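Local coordinates for WbbM protein (PDB 6U4B) that is a trimeric, bifunctional O-antigen polymerase from Klebsiella pneumoniae, probably joining sugars through two glycosyltransferase modules carried on one chain, at residues E487-L497 / I509-R517; A55-C63 / S361-A369. All blocks are in the same frame, centred on the assembly; numbering follows the deposited sequence.

Contact 1 of 2, residues E487-L497 / I509-R517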
# COMPACT_ATOMS: atom_id res chain seq x y z
N GLU A 487 38.73 16.77 21.92
CA GLU A 487 39.92 15.94 21.99
C GLU A 487 40.64 15.80 20.65
O GLU A 487 41.70 15.18 20.59
CB GLU A 487 39.56 14.54 22.51
CG GLU A 487 38.89 14.54 23.88
CD GLU A 487 38.68 13.14 24.42
OE1 GLU A 487 39.15 12.17 23.79
OE2 GLU A 487 38.04 13.00 25.48
N ASN A 488 40.08 16.39 19.58
CA ASN A 488 40.60 16.22 18.22
C ASN A 488 40.79 14.75 17.88
O ASN A 488 41.82 14.33 17.33
CB ASN A 488 41.91 17.00 18.03
CG ASN A 488 42.14 17.40 16.58
OD1 ASN A 488 41.60 16.77 15.66
ND2 ASN A 488 42.93 18.44 16.37
N THR A 489 39.79 13.94 18.23
CA THR A 489 39.82 12.51 17.93
C THR A 489 40.04 12.24 16.45
O THR A 489 40.67 11.24 16.08
CB THR A 489 38.51 11.86 18.40
OG1 THR A 489 38.29 12.15 19.78
CG2 THR A 489 38.55 10.34 18.20
N PHE A 490 39.55 13.13 15.58
CA PHE A 490 39.67 12.91 14.15
C PHE A 490 41.12 12.81 13.71
O PHE A 490 41.47 11.97 12.87
CB PHE A 490 38.96 14.02 13.38
CG PHE A 490 39.13 13.94 11.90
CD1 PHE A 490 39.98 14.82 11.24
CD2 PHE A 490 38.47 12.98 11.16
CE1 PHE A 490 40.14 14.75 9.87
CE2 PHE A 490 38.64 12.89 9.80
CZ PHE A 490 39.47 13.78 9.15
N ALA A 491 41.99 13.65 14.28
CA ALA A 491 43.41 13.60 13.93
C ALA A 491 44.01 12.25 14.32
O ALA A 491 44.86 11.71 13.60
CB ALA A 491 44.16 14.74 14.61
N GLU A 492 43.59 11.70 15.46
CA GLU A 492 44.08 10.39 15.87
C GLU A 492 43.57 9.29 14.95
O GLU A 492 44.31 8.37 14.59
CB GLU A 492 43.67 10.12 17.32
CG GLU A 492 44.13 8.77 17.85
CD GLU A 492 45.62 8.73 18.15
OE1 GLU A 492 46.28 9.79 18.07
OE2 GLU A 492 46.12 7.63 18.47
N LEU A 493 42.29 9.37 14.56
CA LEU A 493 41.74 8.40 13.61
C LEU A 493 42.53 8.39 12.31
O LEU A 493 42.84 7.32 11.77
CB LEU A 493 40.27 8.71 13.34
CG LEU A 493 39.27 8.56 14.49
CD1 LEU A 493 37.92 9.16 14.10
CD2 LEU A 493 39.11 7.10 14.90
N MET A 494 42.88 9.57 11.80
CA MET A 494 43.68 9.65 10.59
C MET A 494 45.07 9.08 10.80
O MET A 494 45.58 8.34 9.95
CB MET A 494 43.76 11.10 10.11
CG MET A 494 42.42 11.69 9.68
SD MET A 494 41.66 10.82 8.29
CE MET A 494 40.48 9.75 9.13
N ARG A 495 45.69 9.39 11.94
CA ARG A 495 47.02 8.86 12.22
C ARG A 495 47.01 7.34 12.24
O ARG A 495 47.88 6.69 11.65
CB ARG A 495 47.54 9.42 13.55
CG ARG A 495 49.03 9.19 13.76
CD ARG A 495 49.42 9.48 15.20
NE ARG A 495 48.69 8.62 16.14
CZ ARG A 495 49.08 7.41 16.51
NH1 ARG A 495 50.20 6.90 16.02
NH2 ARG A 495 48.35 6.71 17.36
N VAL A 496 46.02 6.74 12.91
CA VAL A 496 45.91 5.29 12.96
C VAL A 496 45.64 4.72 11.57
O VAL A 496 46.18 3.66 11.20
CB VAL A 496 44.83 4.87 13.97
CG1 VAL A 496 44.48 3.40 13.82
CG2 VAL A 496 45.28 5.16 15.39
N LEU A 497 44.82 5.41 10.77
CA LEU A 497 44.56 4.97 9.41
C LEU A 497 45.85 4.90 8.59
O LEU A 497 46.03 3.97 7.79
CB LEU A 497 43.54 5.90 8.74
CG LEU A 497 43.18 5.70 7.27
CD1 LEU A 497 42.44 4.40 7.05
CD2 LEU A 497 42.35 6.88 6.77
N ILE A 509 40.02 0.32 13.48
CA ILE A 509 40.59 1.62 13.80
C ILE A 509 39.81 2.28 14.93
O ILE A 509 40.39 2.83 15.87
CB ILE A 509 40.63 2.51 12.54
CG1 ILE A 509 41.63 1.95 11.53
CG2 ILE A 509 40.98 3.95 12.91
CD1 ILE A 509 41.63 2.67 10.21
N MET A 510 38.48 2.23 14.85
CA MET A 510 37.65 2.87 15.86
C MET A 510 37.69 2.11 17.18
O MET A 510 37.63 2.74 18.25
CB MET A 510 36.21 3.01 15.36
CG MET A 510 36.05 4.01 14.22
SD MET A 510 34.34 4.26 13.71
CE MET A 510 33.99 2.69 12.92
N ASN A 511 37.78 0.78 17.14
CA ASN A 511 37.92 0.03 18.38
C ASN A 511 39.22 0.38 19.10
O ASN A 511 39.26 0.47 20.33
CB ASN A 511 37.86 -1.47 18.10
CG ASN A 511 36.48 -2.05 18.32
OD1 ASN A 511 36.11 -2.37 19.45
ND2 ASN A 511 35.71 -2.19 17.25
N LYS A 512 40.29 0.61 18.33
CA LYS A 512 41.57 0.99 18.94
C LYS A 512 41.52 2.40 19.50
O LYS A 512 41.93 2.64 20.64
CB LYS A 512 42.69 0.85 17.91
CG LYS A 512 44.00 1.52 18.31
CD LYS A 512 45.14 1.12 17.37
CE LYS A 512 46.33 2.06 17.49
NZ LYS A 512 46.87 2.14 18.88
N VAL A 513 41.00 3.35 18.72
CA VAL A 513 41.03 4.75 19.15
C VAL A 513 39.99 5.00 20.25
O VAL A 513 40.23 5.81 21.15
CB VAL A 513 40.83 5.68 17.94
CG1 VAL A 513 40.68 7.13 18.39
CG2 VAL A 513 41.99 5.54 16.98
N PHE A 514 38.85 4.32 20.21
CA PHE A 514 37.79 4.56 21.18
C PHE A 514 37.86 3.62 22.38
O PHE A 514 36.95 3.63 23.21
CB PHE A 514 36.41 4.43 20.52
CG PHE A 514 36.22 5.30 19.30
CD1 PHE A 514 36.98 6.45 19.12
CD2 PHE A 514 35.28 4.97 18.34
CE1 PHE A 514 36.81 7.24 18.00
CE2 PHE A 514 35.10 5.77 17.22
CZ PHE A 514 35.87 6.90 17.05
N TYR A 515 38.92 2.82 22.51
CA TYR A 515 38.99 1.83 23.58
C TYR A 515 38.87 2.49 24.95
O TYR A 515 39.50 3.52 25.21
CB TYR A 515 40.30 1.03 23.50
CG TYR A 515 40.37 -0.06 24.55
CD1 TYR A 515 39.49 -1.13 24.51
CD2 TYR A 515 41.30 0.00 25.58
CE1 TYR A 515 39.54 -2.13 25.46
CE2 TYR A 515 41.35 -0.99 26.55
CZ TYR A 515 40.47 -2.06 26.48
OH TYR A 515 40.51 -3.05 27.42
N SER A 516 38.07 1.87 25.81
CA SER A 516 37.74 2.35 27.16
C SER A 516 36.98 3.68 27.14
O SER A 516 36.84 4.31 28.19
CB SER A 516 38.98 2.46 28.05
OG SER A 516 39.81 3.54 27.64
N ARG A 517 36.49 4.11 25.98
CA ARG A 517 35.67 5.30 25.85
C ARG A 517 34.36 4.96 25.16
O ARG A 517 33.84 5.73 24.35
CB ARG A 517 36.40 6.40 25.09
CG ARG A 517 37.84 6.66 25.55
CD ARG A 517 37.90 7.38 26.89
NE ARG A 517 37.18 8.65 26.88
CZ ARG A 517 37.63 9.77 26.34
NH1 ARG A 517 38.82 9.80 25.74
NH2 ARG A 517 36.89 10.87 26.38
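The carboxylate of Glu487 meets the edge of the Arg517 guanidinium end-on, the two planes turned 33° apart. Arg517 NH2 gives Glu487 OE2 a nearly straight bond of 2.6 Å in the guanidinium plane, while NH1 reaches OE1 at 3.1 Å from a somewhat tilted position; both oxygens use their syn lone pairs. The side chains come from opposite directions, Glu487 extended beyond CG and Arg517 folded at chi2 and chi3. This bidentate salt bridge limits the rotation of both groups, and Gln483 NE2 and Asn425 O add bonds to OE2 and NH2. The Phe514 ring takes Thr489 CG2 at its edge, in plane, 3.6 Å from CE1; Met510 CA, one turn back on its own helix, lies over one face, offset toward the rim. With CG2 anti to its backbone N, Thr489 turns its methyl to this apolar site.

Val513 is a knob among Thr489, Glu492, Leu493 and Val496, where a short, branched side chain fits; its CB lies 3.8 Å from Leu493 CD2. Val496 slides past Ile509, CG1 to CG2 at 3.7 Å. Lys512 lays CE against Val496 CG2, while NZ hydrogen-bonds Asn464 OD1.

Consecutive helices 489-499 and 505-513 of the family 8 glycosyltransferase region pack with their short segments' axes 125° apart and 9.9 Å at closest approach. Pro393 of helix 392-395 touches Leu493, Met484 of helix 481-487 touches Phe514, and Phe472 of strand 472-473 backs Met510 and Phe514.

Contact 2 of 2, residues A55-C63 / S361-A369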
# COMPACT_ATOMS: atom_id res chain seq x y z
N ALA A 55 19.70 24.16 -7.74
CA ALA A 55 18.38 23.69 -8.13
C ALA A 55 18.44 22.42 -8.97
O ALA A 55 17.47 21.66 -8.99
CB ALA A 55 17.62 24.78 -8.89
N ASN A 56 19.55 22.19 -9.66
CA ASN A 56 19.72 20.98 -10.46
C ASN A 56 20.50 19.90 -9.73
O ASN A 56 20.69 18.80 -10.27
CB ASN A 56 20.41 21.31 -11.78
CG ASN A 56 19.61 22.29 -12.63
OD1 ASN A 56 18.41 22.47 -12.43
ND2 ASN A 56 20.28 22.92 -13.59
N SER A 57 20.97 20.17 -8.51
CA SER A 57 21.74 19.22 -7.73
C SER A 57 20.89 18.64 -6.61
O SER A 57 20.04 19.33 -6.03
CB SER A 57 22.99 19.88 -7.15
OG SER A 57 23.59 19.07 -6.15
N CYS A 58 21.13 17.37 -6.31
CA CYS A 58 20.53 16.71 -5.15
C CYS A 58 21.42 16.75 -3.92
O CYS A 58 21.03 16.21 -2.88
CB CYS A 58 20.19 15.25 -5.48
SG CYS A 58 18.93 15.03 -6.75
N ASN A 59 22.60 17.36 -4.01
CA ASN A 59 23.60 17.28 -2.96
C ASN A 59 23.78 18.61 -2.25
O ASN A 59 23.41 19.67 -2.74
CB ASN A 59 24.95 16.82 -3.53
CG ASN A 59 24.97 15.35 -3.88
OD1 ASN A 59 24.02 14.82 -4.46
ND2 ASN A 59 26.04 14.67 -3.50
N GLU A 60 24.36 18.51 -1.06
CA GLU A 60 24.86 19.65 -0.30
C GLU A 60 26.38 19.64 -0.36
O GLU A 60 27.00 18.57 -0.41
CB GLU A 60 24.40 19.60 1.16
CG GLU A 60 22.90 19.43 1.36
CD GLU A 60 22.13 20.72 1.14
OE1 GLU A 60 20.98 20.65 0.67
OE2 GLU A 60 22.68 21.80 1.45
N ILE A 61 26.99 20.82 -0.37
CA ILE A 61 28.44 20.94 -0.38
C ILE A 61 28.96 21.77 0.78
O ILE A 61 30.18 21.94 0.90
CB ILE A 61 28.96 21.50 -1.72
CG1 ILE A 61 28.54 22.96 -1.90
CG2 ILE A 61 28.45 20.66 -2.88
CD1 ILE A 61 28.95 23.53 -3.24
N GLY A 62 28.08 22.29 1.64
CA GLY A 62 28.51 23.02 2.81
C GLY A 62 28.33 24.52 2.76
O GLY A 62 28.93 25.22 3.58
N CYS A 63 27.54 25.03 1.83
CA CYS A 63 27.30 26.46 1.72
C CYS A 63 25.91 26.65 1.11
O CYS A 63 25.36 25.72 0.52
CB CYS A 63 28.37 27.15 0.86
SG CYS A 63 28.40 26.63 -0.87
N SER A 361 14.11 15.27 7.37
CA SER A 361 14.91 15.84 6.30
C SER A 361 15.88 14.79 5.77
O SER A 361 16.38 13.95 6.52
CB SER A 361 15.69 17.07 6.77
OG SER A 361 16.59 17.51 5.76
N LEU A 362 16.15 14.86 4.47
CA LEU A 362 17.11 13.97 3.81
C LEU A 362 18.01 14.82 2.93
O LEU A 362 17.53 15.54 2.05
CB LEU A 362 16.39 12.90 2.99
CG LEU A 362 17.08 11.55 2.72
CD1 LEU A 362 17.00 11.19 1.24
CD2 LEU A 362 18.53 11.51 3.21
N ARG A 363 19.32 14.73 3.16
CA ARG A 363 20.30 15.43 2.35
C ARG A 363 21.39 14.46 1.94
O ARG A 363 21.61 13.43 2.59
CB ARG A 363 20.91 16.63 3.11
CG ARG A 363 19.92 17.74 3.43
CD ARG A 363 20.57 18.81 4.29
NE ARG A 363 20.92 18.31 5.62
CZ ARG A 363 21.72 18.94 6.47
NH1 ARG A 363 22.27 20.11 6.13
NH2 ARG A 363 21.98 18.42 7.65
N PHE A 364 22.07 14.79 0.85
CA PHE A 364 23.14 13.96 0.30
C PHE A 364 24.45 14.73 0.31
O PHE A 364 24.48 15.93 0.05
CB PHE A 364 22.82 13.51 -1.13
CG PHE A 364 21.67 12.55 -1.22
CD1 PHE A 364 21.88 11.19 -1.03
CD2 PHE A 364 20.39 13.00 -1.50
CE1 PHE A 364 20.82 10.30 -1.11
CE2 PHE A 364 19.33 12.11 -1.58
CZ PHE A 364 19.55 10.76 -1.39
N PHE A 365 25.54 14.01 0.60
CA PHE A 365 26.88 14.56 0.52
C PHE A 365 27.77 13.56 -0.20
O PHE A 365 27.75 12.37 0.13
CB PHE A 365 27.45 14.88 1.90
CG PHE A 365 28.81 15.51 1.86
CD1 PHE A 365 28.96 16.86 1.55
CD2 PHE A 365 29.95 14.76 2.13
CE1 PHE A 365 30.22 17.44 1.50
CE2 PHE A 365 31.21 15.34 2.08
CZ PHE A 365 31.34 16.68 1.77
N ASP A 366 28.52 14.04 -1.19
CA ASP A 366 29.46 13.19 -1.91
C ASP A 366 30.53 12.67 -0.97
O ASP A 366 31.41 13.43 -0.54
CB ASP A 366 30.08 13.96 -3.08
CG ASP A 366 30.93 13.07 -3.99
OD1 ASP A 366 31.36 13.56 -5.05
OD2 ASP A 366 31.15 11.89 -3.65
N VAL A 367 30.48 11.38 -0.64
CA VAL A 367 31.43 10.80 0.30
C VAL A 367 32.86 10.90 -0.21
O VAL A 367 33.80 10.92 0.59
CB VAL A 367 31.04 9.33 0.60
CG1 VAL A 367 31.39 8.42 -0.57
CG2 VAL A 367 31.70 8.85 1.89
N ASN A 368 33.05 10.99 -1.53
CA ASN A 368 34.38 10.97 -2.12
C ASN A 368 35.19 12.23 -1.82
O ASN A 368 36.40 12.23 -2.07
CB ASN A 368 34.28 10.74 -3.62
CG ASN A 368 33.64 9.41 -3.96
OD1 ASN A 368 34.25 8.36 -3.76
ND2 ASN A 368 32.41 9.45 -4.47
N ALA A 369 34.56 13.28 -1.30
CA ALA A 369 35.30 14.45 -0.87
C ALA A 369 36.23 14.14 0.30
O ALA A 369 37.15 14.92 0.58
CB ALA A 369 34.35 15.58 -0.48
O HOH W 1 27.85 16.88 -2.01
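Phe364 O takes a straight backbone bond of 2.8 Å from Glu60 N, 175° at the hydrogen, and Asn59 CA adds a CA-H...O contact to the same oxygen. Beside it a water accepts from Asp366 N and from Asn59 ND2; its distance of 2.5 Å to Glu60 O is very short and doubtful.

Asn59 crosses Phe364 at about a right angle, its amide plane only 25° from the ring plane, and OD1 lies 3.8 Å from Phe364 CB. An amide suits this place because it can donate and accept at once: OD1 takes a bond from Lys347, and ND2 also reaches Glu339. Both phenylalanines offer ring edges to loop carbonyls, Phe364 CD2 to Cys58 O at 3.6 Å and Phe365 CD1 to Glu60 O at 3.3 Å. For Phe365, CG anti to the backbone N (chi1 -177°) brings the ring edge back to the loop although its CB points away. Glu60 CG packs on Arg363 CD, 3.8 Å away, while Glu60 OE1 forms a salt bridge to Lys54, Arg363 NH2 one to Asp334, and Arg363 NH1 a hydrogen bond to Asn295 O. Ser57 OG accepts from Asn59 N in an ST turn that shapes the loop.

This is a contact between the DUF4422 and family 8 regions: the loop after strand 47-51 lies on strand 360-366, which pairs in parallel with strand 333-340, while Val351 of helix 344-352 touches Phe364.

Contact 2 joins two regions of the chain far apart in sequence, whereas contact 1 packs two consecutive helices wholly within the family 8 region. Their centres are 27 Å apart and their nearest atoms about 9 Å, so they do not touch. The magnesium site of Asp406, Asp408 and His560 lies nearer contact 1: the side chain of Met510, whose CB points away from helix 489-499, comes within about 8 Å of that of Asp406 and lies about 11 Å from a bound magnesium ion. Contact 2 lies away from it, between the two modules, where Lys554 of a neighbouring subunit also bonds Ala55 and Asn56.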